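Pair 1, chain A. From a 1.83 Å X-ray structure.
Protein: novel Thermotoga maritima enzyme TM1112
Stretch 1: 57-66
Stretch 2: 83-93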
# COMPACT_ATOMS: atom_id res chain seq x y z
N GLU A 57 9.17 4.69 0.43
CA GLU A 57 10.28 3.85 0.83
C GLU A 57 9.74 2.55 1.35
O GLU A 57 8.65 2.50 1.89
CB GLU A 57 11.09 4.49 1.96
CG GLU A 57 11.68 5.86 1.67
CD GLU A 57 12.80 5.83 0.61
OE1 GLU A 57 13.40 4.77 0.32
OE2 GLU A 57 13.09 6.92 0.06
N GLY A 58 10.54 1.49 1.21
CA GLY A 58 10.25 0.24 1.89
C GLY A 58 9.87 -0.91 1.00
O GLY A 58 9.94 -0.81 -0.23
N LYS A 59 9.52 -1.99 1.65
CA LYS A 59 9.22 -3.26 0.96
C LYS A 59 8.36 -4.05 1.90
O LYS A 59 8.72 -4.26 3.08
CB LYS A 59 10.46 -4.06 0.64
CG LYS A 59 10.16 -5.41 -0.07
CD LYS A 59 11.38 -6.19 -0.37
CE LYS A 59 11.03 -7.38 -1.21
NZ LYS A 59 12.29 -8.22 -1.54
N VAL A 60 7.23 -4.54 1.39
CA VAL A 60 6.26 -5.29 2.17
C VAL A 60 5.78 -6.48 1.37
O VAL A 60 5.58 -6.34 0.17
CB VAL A 60 5.02 -4.44 2.49
CG1 VAL A 60 4.10 -5.16 3.45
CG2 VAL A 60 5.44 -3.11 3.09
N GLU A 61 5.66 -7.63 2.03
CA GLU A 61 5.01 -8.83 1.46
C GLU A 61 3.57 -8.84 2.04
O GLU A 61 3.43 -8.88 3.26
CB GLU A 61 5.72 -10.11 1.88
CG GLU A 61 7.08 -10.37 1.19
CD GLU A 61 7.92 -11.52 1.78
OE1 GLU A 61 7.68 -11.97 2.95
OE2 GLU A 61 8.92 -11.95 1.11
N VAL A 62 2.55 -8.80 1.19
CA VAL A 62 1.15 -8.87 1.68
C VAL A 62 0.58 -10.26 1.30
O VAL A 62 0.76 -10.70 0.20
CB VAL A 62 0.33 -7.72 1.13
CG1 VAL A 62 -1.10 -7.82 1.50
CG2 VAL A 62 0.91 -6.38 1.55
N THR A 63 -0.05 -10.97 2.24
CA THR A 63 -0.73 -12.23 1.98
C THR A 63 -2.18 -12.01 2.37
O THR A 63 -2.45 -11.70 3.53
CB THR A 63 -0.14 -13.36 2.82
OG1 THR A 63 1.27 -13.48 2.52
CG2 THR A 63 -0.73 -14.68 2.43
N THR A 64 -3.08 -12.19 1.42
CA THR A 64 -4.50 -11.99 1.69
C THR A 64 -5.07 -13.19 2.46
O THR A 64 -4.44 -14.25 2.56
CB THR A 64 -5.29 -11.75 0.42
OG1 THR A 64 -5.32 -12.92 -0.40
CG2 THR A 64 -4.67 -10.69 -0.40
N GLU A 65 -6.26 -13.02 3.00
CA GLU A 65 -6.91 -14.10 3.74
C GLU A 65 -6.99 -15.39 2.95
O GLU A 65 -6.86 -16.50 3.52
CB GLU A 65 -8.32 -13.67 4.11
CG GLU A 65 -8.93 -14.46 5.24
CD GLU A 65 -10.33 -13.98 5.54
OE1 GLU A 65 -10.89 -13.14 4.75
OE2 GLU A 65 -10.87 -14.46 6.56
N ASP A 66 -7.23 -15.27 1.64
CA ASP A 66 -7.32 -16.43 0.76
C ASP A 66 -6.00 -16.90 0.16
O ASP A 66 -5.99 -17.79 -0.69
CB ASP A 66 -8.39 -16.26 -0.31
CG ASP A 66 -8.19 -15.07 -1.22
OD1 ASP A 66 -7.15 -14.36 -1.22
OD2 ASP A 66 -9.10 -14.77 -2.02
N GLY A 83 -13.03 -4.34 2.60
CA GLY A 83 -13.37 -5.69 3.01
C GLY A 83 -12.22 -6.69 2.93
O GLY A 83 -12.39 -7.85 3.33
N LEU A 84 -11.06 -6.29 2.42
CA LEU A 84 -9.92 -7.21 2.35
C LEU A 84 -9.32 -7.39 3.74
O LEU A 84 -9.01 -6.41 4.43
CB LEU A 84 -8.85 -6.69 1.37
CG LEU A 84 -7.47 -7.38 1.35
CD1 LEU A 84 -7.57 -8.74 0.74
CD2 LEU A 84 -6.47 -6.54 0.58
N ARG A 85 -9.11 -8.65 4.11
CA ARG A 85 -8.33 -8.98 5.27
C ARG A 85 -7.02 -9.61 4.80
O ARG A 85 -7.02 -10.49 3.98
CB ARG A 85 -9.09 -9.97 6.14
CG ARG A 85 -8.59 -10.03 7.54
CD ARG A 85 -9.55 -10.73 8.50
NE ARG A 85 -10.76 -9.94 8.81
CZ ARG A 85 -11.98 -10.12 8.25
NH1 ARG A 85 -12.99 -9.35 8.61
NH2 ARG A 85 -12.23 -11.09 7.36
N CYS A 86 -5.91 -9.13 5.34
CA CYS A 86 -4.62 -9.59 4.91
C CYS A 86 -3.63 -9.47 6.03
O CYS A 86 -3.96 -8.99 7.12
CB CYS A 86 -4.14 -8.78 3.71
SG CYS A 86 -3.90 -7.03 4.05
N ARG A 87 -2.43 -9.97 5.78
CA ARG A 87 -1.33 -9.81 6.71
C ARG A 87 -0.22 -9.11 5.98
O ARG A 87 0.09 -9.47 4.85
CB ARG A 87 -0.85 -11.17 7.17
CG ARG A 87 0.20 -11.12 8.28
CD ARG A 87 0.18 -12.37 9.13
NE ARG A 87 1.15 -12.35 10.22
CZ ARG A 87 0.91 -11.94 11.47
NH1 ARG A 87 -0.27 -11.49 11.83
NH2 ARG A 87 1.88 -11.97 12.37
N TRP A 88 0.30 -8.06 6.60
CA TRP A 88 1.47 -7.33 6.16
C TRP A 88 2.73 -7.87 6.81
O TRP A 88 2.78 -8.06 8.04
CB TRP A 88 1.35 -5.84 6.53
CG TRP A 88 0.54 -5.00 5.57
CD1 TRP A 88 -0.69 -5.29 5.08
CD2 TRP A 88 0.91 -3.73 5.01
NE1 TRP A 88 -1.10 -4.28 4.24
CE2 TRP A 88 -0.15 -3.31 4.18
CE3 TRP A 88 2.01 -2.89 5.16
CZ2 TRP A 88 -0.10 -2.15 3.47
CZ3 TRP A 88 2.03 -1.72 4.47
CH2 TRP A 88 1.00 -1.36 3.63
N LYS A 89 3.77 -8.10 6.01
CA LYS A 89 5.12 -8.38 6.52
C LYS A 89 6.05 -7.32 5.99
O LYS A 89 6.39 -7.31 4.79
CB LYS A 89 5.60 -9.76 6.08
CG LYS A 89 6.90 -10.17 6.77
CD LYS A 89 7.28 -11.59 6.53
CE LYS A 89 8.59 -11.89 7.25
NZ LYS A 89 9.14 -13.25 6.92
N VAL A 90 6.39 -6.37 6.85
CA VAL A 90 7.19 -5.23 6.46
C VAL A 90 8.67 -5.69 6.52
O VAL A 90 9.20 -5.99 7.58
CB VAL A 90 6.99 -4.05 7.39
CG1 VAL A 90 7.99 -2.93 7.03
CG2 VAL A 90 5.53 -3.52 7.40
N LEU A 91 9.30 -5.82 5.37
CA LEU A 91 10.66 -6.34 5.29
C LEU A 91 11.70 -5.22 5.34
O LEU A 91 12.81 -5.41 5.89
CB LEU A 91 10.82 -7.09 3.97
CG LEU A 91 9.95 -8.34 3.80
CD1 LEU A 91 10.09 -8.85 2.40
CD2 LEU A 91 10.29 -9.42 4.80
N GLU A 92 11.37 -4.10 4.72
CA GLU A 92 12.16 -2.86 4.84
C GLU A 92 11.25 -1.77 5.32
O GLU A 92 10.14 -1.63 4.79
CB GLU A 92 12.79 -2.51 3.50
CG GLU A 92 13.72 -3.61 2.99
CD GLU A 92 14.18 -3.38 1.58
OE1 GLU A 92 13.93 -2.29 1.02
OE2 GLU A 92 14.79 -4.33 1.03
N PRO A 93 11.68 -0.94 6.28
CA PRO A 93 10.79 0.09 6.83
C PRO A 93 10.05 0.89 5.77
O PRO A 93 10.67 1.40 4.81
CB PRO A 93 11.74 0.98 7.63
CG PRO A 93 12.82 0.09 7.98
CD PRO A 93 12.99 -0.93 6.93
O HOH W 1 9.45 -13.59 4.39
O HOH W 2 -10.27 -10.73 2.40

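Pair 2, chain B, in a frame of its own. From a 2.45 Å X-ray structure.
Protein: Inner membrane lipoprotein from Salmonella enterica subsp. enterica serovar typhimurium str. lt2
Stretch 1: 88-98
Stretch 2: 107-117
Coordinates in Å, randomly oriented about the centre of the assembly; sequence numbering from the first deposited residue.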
# COMPACT_ATOMS: atom_id res chain seq x y z
N GLY B 88 -2.96 16.21 -5.96
CA GLY B 88 -3.98 16.22 -4.93
C GLY B 88 -4.27 17.60 -4.40
O GLY B 88 -5.25 17.81 -3.68
N ASN B 89 -3.42 18.57 -4.75
CA ASN B 89 -3.60 19.94 -4.30
C ASN B 89 -3.68 20.91 -5.47
O ASN B 89 -4.55 21.78 -5.51
CB ASN B 89 -2.47 20.36 -3.37
CG ASN B 89 -2.42 19.55 -2.10
OD1 ASN B 89 -3.41 18.92 -1.71
ND2 ASN B 89 -1.27 19.55 -1.43
N ILE B 90 -2.75 20.77 -6.40
CA ILE B 90 -2.71 21.61 -7.59
C ILE B 90 -2.91 20.77 -8.84
O ILE B 90 -2.26 19.73 -9.01
CB ILE B 90 -1.38 22.40 -7.67
CG1 ILE B 90 -1.36 23.50 -6.61
CG2 ILE B 90 -1.21 23.00 -9.05
CD1 ILE B 90 -0.13 24.37 -6.68
N GLY B 91 -3.82 21.21 -9.70
CA GLY B 91 -4.06 20.54 -10.96
C GLY B 91 -3.65 21.41 -12.13
O GLY B 91 -4.04 22.57 -12.24
N LEU B 92 -2.84 20.84 -13.02
CA LEU B 92 -2.35 21.53 -14.19
C LEU B 92 -2.59 20.66 -15.41
O LEU B 92 -2.45 19.44 -15.34
CB LEU B 92 -0.84 21.81 -14.07
CG LEU B 92 -0.33 22.67 -12.92
CD1 LEU B 92 1.18 22.81 -13.01
CD2 LEU B 92 -0.99 24.04 -12.92
N ALA B 93 -2.95 21.28 -16.52
CA ALA B 93 -2.95 20.56 -17.80
C ALA B 93 -1.84 21.13 -18.65
O ALA B 93 -1.41 22.26 -18.43
CB ALA B 93 -4.30 20.67 -18.51
N GLY B 94 -1.38 20.36 -19.62
CA GLY B 94 -0.31 20.81 -20.49
C GLY B 94 -0.49 20.31 -21.91
O GLY B 94 -0.98 19.20 -22.13
N ARG B 95 -0.10 21.14 -22.87
CA ARG B 95 -0.13 20.74 -24.27
C ARG B 95 1.21 21.04 -24.94
O ARG B 95 1.73 22.15 -24.85
CB ARG B 95 -1.29 21.42 -25.02
CG ARG B 95 -1.24 22.94 -25.01
CD ARG B 95 -2.52 23.56 -25.55
NE ARG B 95 -2.41 25.01 -25.68
CZ ARG B 95 -3.42 25.82 -25.95
NH1 ARG B 95 -4.65 25.34 -26.12
NH2 ARG B 95 -3.21 27.12 -26.05
N ILE B 96 1.76 20.03 -25.60
CA ILE B 96 3.07 20.16 -26.24
C ILE B 96 2.94 20.77 -27.63
O ILE B 96 2.30 20.20 -28.52
CB ILE B 96 3.79 18.80 -26.33
CG1 ILE B 96 4.00 18.21 -24.93
CG2 ILE B 96 5.12 18.97 -27.04
CD1 ILE B 96 4.80 16.94 -24.92
N LEU B 97 3.53 21.94 -27.81
CA LEU B 97 3.48 22.64 -29.09
C LEU B 97 4.53 22.11 -30.05
O LEU B 97 4.24 21.83 -31.22
CB LEU B 97 3.65 24.15 -28.89
CG LEU B 97 2.68 24.79 -27.90
CD1 LEU B 97 3.04 26.26 -27.68
CD2 LEU B 97 1.24 24.65 -28.37
N SER B 98 5.76 21.97 -29.57
CA SER B 98 6.86 21.47 -30.40
C SER B 98 8.07 21.03 -29.58
O SER B 98 8.29 21.51 -28.47
CB SER B 98 7.29 22.54 -31.40
OG SER B 98 7.85 23.66 -30.75
N VAL B 107 14.60 21.25 -26.78
CA VAL B 107 13.80 22.26 -26.11
C VAL B 107 12.34 21.98 -26.39
O VAL B 107 11.93 21.84 -27.54
CB VAL B 107 14.20 23.68 -26.55
CG1 VAL B 107 13.06 24.65 -26.31
CG2 VAL B 107 15.44 24.12 -25.80
N ILE B 108 11.55 21.86 -25.33
CA ILE B 108 10.13 21.62 -25.46
C ILE B 108 9.35 22.90 -25.21
O ILE B 108 9.38 23.45 -24.11
CB ILE B 108 9.63 20.56 -24.47
CG1 ILE B 108 10.43 19.26 -24.62
CG2 ILE B 108 8.14 20.32 -24.65
CD1 ILE B 108 9.98 18.17 -23.68
N HIS B 109 8.66 23.37 -26.24
CA HIS B 109 7.75 24.50 -26.09
C HIS B 109 6.37 23.95 -25.81
O HIS B 109 5.84 23.16 -26.59
CB HIS B 109 7.74 25.36 -27.35
CG HIS B 109 9.07 25.94 -27.70
ND1 HIS B 109 9.46 27.19 -27.27
CD2 HIS B 109 10.10 25.44 -28.42
CE1 HIS B 109 10.68 27.44 -27.72
NE2 HIS B 109 11.09 26.40 -28.42
N LEU B 110 5.78 24.35 -24.69
CA LEU B 110 4.45 23.88 -24.35
C LEU B 110 3.59 24.98 -23.74
O LEU B 110 4.06 26.09 -23.50
CB LEU B 110 4.51 22.69 -23.38
CG LEU B 110 5.04 22.93 -21.97
CD1 LEU B 110 4.45 21.91 -21.00
CD2 LEU B 110 6.55 22.83 -21.95
N ASP B 111 2.32 24.67 -23.52
CA ASP B 111 1.44 25.54 -22.75
C ASP B 111 1.02 24.80 -21.49
O ASP B 111 0.68 23.61 -21.54
CB ASP B 111 0.20 25.93 -23.56
CG ASP B 111 0.50 26.96 -24.63
OD1 ASP B 111 1.44 27.76 -24.45
OD2 ASP B 111 -0.21 26.97 -25.66
N LEU B 112 1.07 25.49 -20.36
CA LEU B 112 0.52 24.96 -19.12
C LEU B 112 -0.71 25.77 -18.76
O LEU B 112 -0.80 26.96 -19.08
CB LEU B 112 1.55 25.06 -18.00
CG LEU B 112 2.79 24.16 -18.07
CD1 LEU B 112 3.74 24.46 -16.92
CD2 LEU B 112 2.40 22.69 -18.07
N VAL B 113 -1.67 25.12 -18.11
CA VAL B 113 -2.87 25.82 -17.66
C VAL B 113 -3.30 25.34 -16.27
O VAL B 113 -3.32 24.14 -15.97
CB VAL B 113 -4.04 25.67 -18.67
CG1 VAL B 113 -4.47 24.22 -18.83
CG2 VAL B 113 -5.21 26.54 -18.25
N ASN B 114 -3.62 26.32 -15.42
CA ASN B 114 -4.11 26.06 -14.07
C ASN B 114 -5.56 25.60 -14.11
O ASN B 114 -6.44 26.32 -14.61
CB ASN B 114 -3.95 27.33 -13.23
CG ASN B 114 -4.54 27.19 -11.83
OD1 ASN B 114 -4.77 26.09 -11.34
ND2 ASN B 114 -4.77 28.32 -11.18
N LEU B 115 -5.82 24.40 -13.60
CA LEU B 115 -7.15 23.81 -13.64
C LEU B 115 -8.04 24.32 -12.53
O LEU B 115 -9.26 24.15 -12.57
CB LEU B 115 -7.05 22.28 -13.56
CG LEU B 115 -6.29 21.60 -14.70
CD1 LEU B 115 -6.33 20.08 -14.55
CD2 LEU B 115 -6.86 22.04 -16.05
N LEU B 116 -7.44 24.97 -11.53
CA LEU B 116 -8.17 25.44 -10.36
C LEU B 116 -8.85 26.79 -10.63
O LEU B 116 -8.70 27.36 -11.71
CB LEU B 116 -7.23 25.54 -9.16
CG LEU B 116 -6.40 24.29 -8.85
CD1 LEU B 116 -5.57 24.50 -7.58
CD2 LEU B 116 -7.29 23.06 -8.72
N SER B 117 -9.58 27.28 -9.64
CA SER B 117 -10.36 28.51 -9.78
C SER B 117 -9.63 29.73 -9.22
O SER B 117 -10.11 30.85 -9.34
CB SER B 117 -11.71 28.35 -9.08
OG SER B 117 -11.54 28.12 -7.69

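Pairs 1 and 2 are both two-stranded antiparallel arrangements, and the N, CA and C atoms of 14 central residues superpose with an RMSD of 0.5 Å. In each, the strand axes approach to 4.6 Å; their N-to-C directions differ by 158° in pair 1 and 147° in pair 2. The buried surface is also similar, 864 and 854 Å².

The backbone ladders explain the fit. Glu61(A) N donates to Lys89(A) O and Lys89(A) N to Glu61(A) O, both at 2.9 Å; the matched Ala93(B) and Val113(B) exchange the same two bonds, Ala93(B) N to Val113(B) O and Val113(B) N to Ala93(B) O, also at 2.9 Å. At the next hydrogen-bonded pair, Thr63(A) and Arg87(A) correspond to Arg95(B) and Asp111(B), again joined by reciprocal backbone bonds. Each pair has a beta bulge, but at different places: between Lys59(A) and Val60(A) in pair 1, and between Ile96(B) and Ser98(B) in pair 2. At the bulge Lys59(A) O accepts from both Leu91(A) N (2.8 Å) and Glu92(A) N (3.1 Å), whereas His109(B) O accepts from Leu97(B) N (2.9 Å) and Ser98(B) N (3.2 Å).

One face carries the buried side chains of Val60(A), Val62(A), Thr64(A), Cys86(A), Trp88(A) and Val90(A), matched by Leu92(B), Gly94(B), Ile96(B), Leu110(B), Leu112(B) and Asn114(B). The sharpest exchange is at the Val62(A)–Trp88(A) rung. Val62(A) CG2 lies 4.0 Å from the centroid of the Trp88(A) five-membered ring and 11° off its normal, a CH-pi contact over the face. In pair 2 the valine position is Gly94(B), and the indole position is Leu112(B), whose end turns nearer the partner strand: Leu112(B) CD2 reaches Gly94(B) CA at 4.1 Å. An ideal CB on Gly94(B) would sit only 3.3 Å from Leu112(B) CD2, a tight fit.

At the next non-hydrogen-bonded pair, Val60(A)–Val90(A), Val60(A) CG2 meets Val90(A) CG2 at 4.3 Å, and Val60(A) CG1 also reaches diagonally to Trp88(A) CE3 at 3.5 Å. Its counterpart Leu92(B) instead extends CD2 to within 3.9 Å of Asn114(B) CA. Asn114(B), in the place of Val90(A), uses OD1 to accept a hydrogen bond from Leu116(B) N at 2.9 Å, within its own stretch.

Towards the other end, Thr64(A) and Ile96(B) have side-chain centres 0.8 Å apart, and Cys86(A) and Leu110(B) 0.6 Å. Thr64(A) CG2 packs on Leu84(A) CD1 at 3.7 Å; Ile96(B) CG2 meets the matched Ile108(B) CG2 at 4.1 Å. A methyl contact to the matched residue is thus present in both pairs, but made by differently placed atoms, while Thr64(A) OG1 also makes a very short 2.5 Å hydrogen bond to Asp66(A) OD1.

The opposite face differs in chemistry. Glu61(A) OE1 and Lys89(A) NZ, 4.4 Å apart, are bridged by a water, where Ala93(B) CB simply touches Val113(B) CG1 at 3.6 Å. Conversely, Arg95(B) NE forms a salt bridge to Asp111(B) OD2 at 2.9 Å.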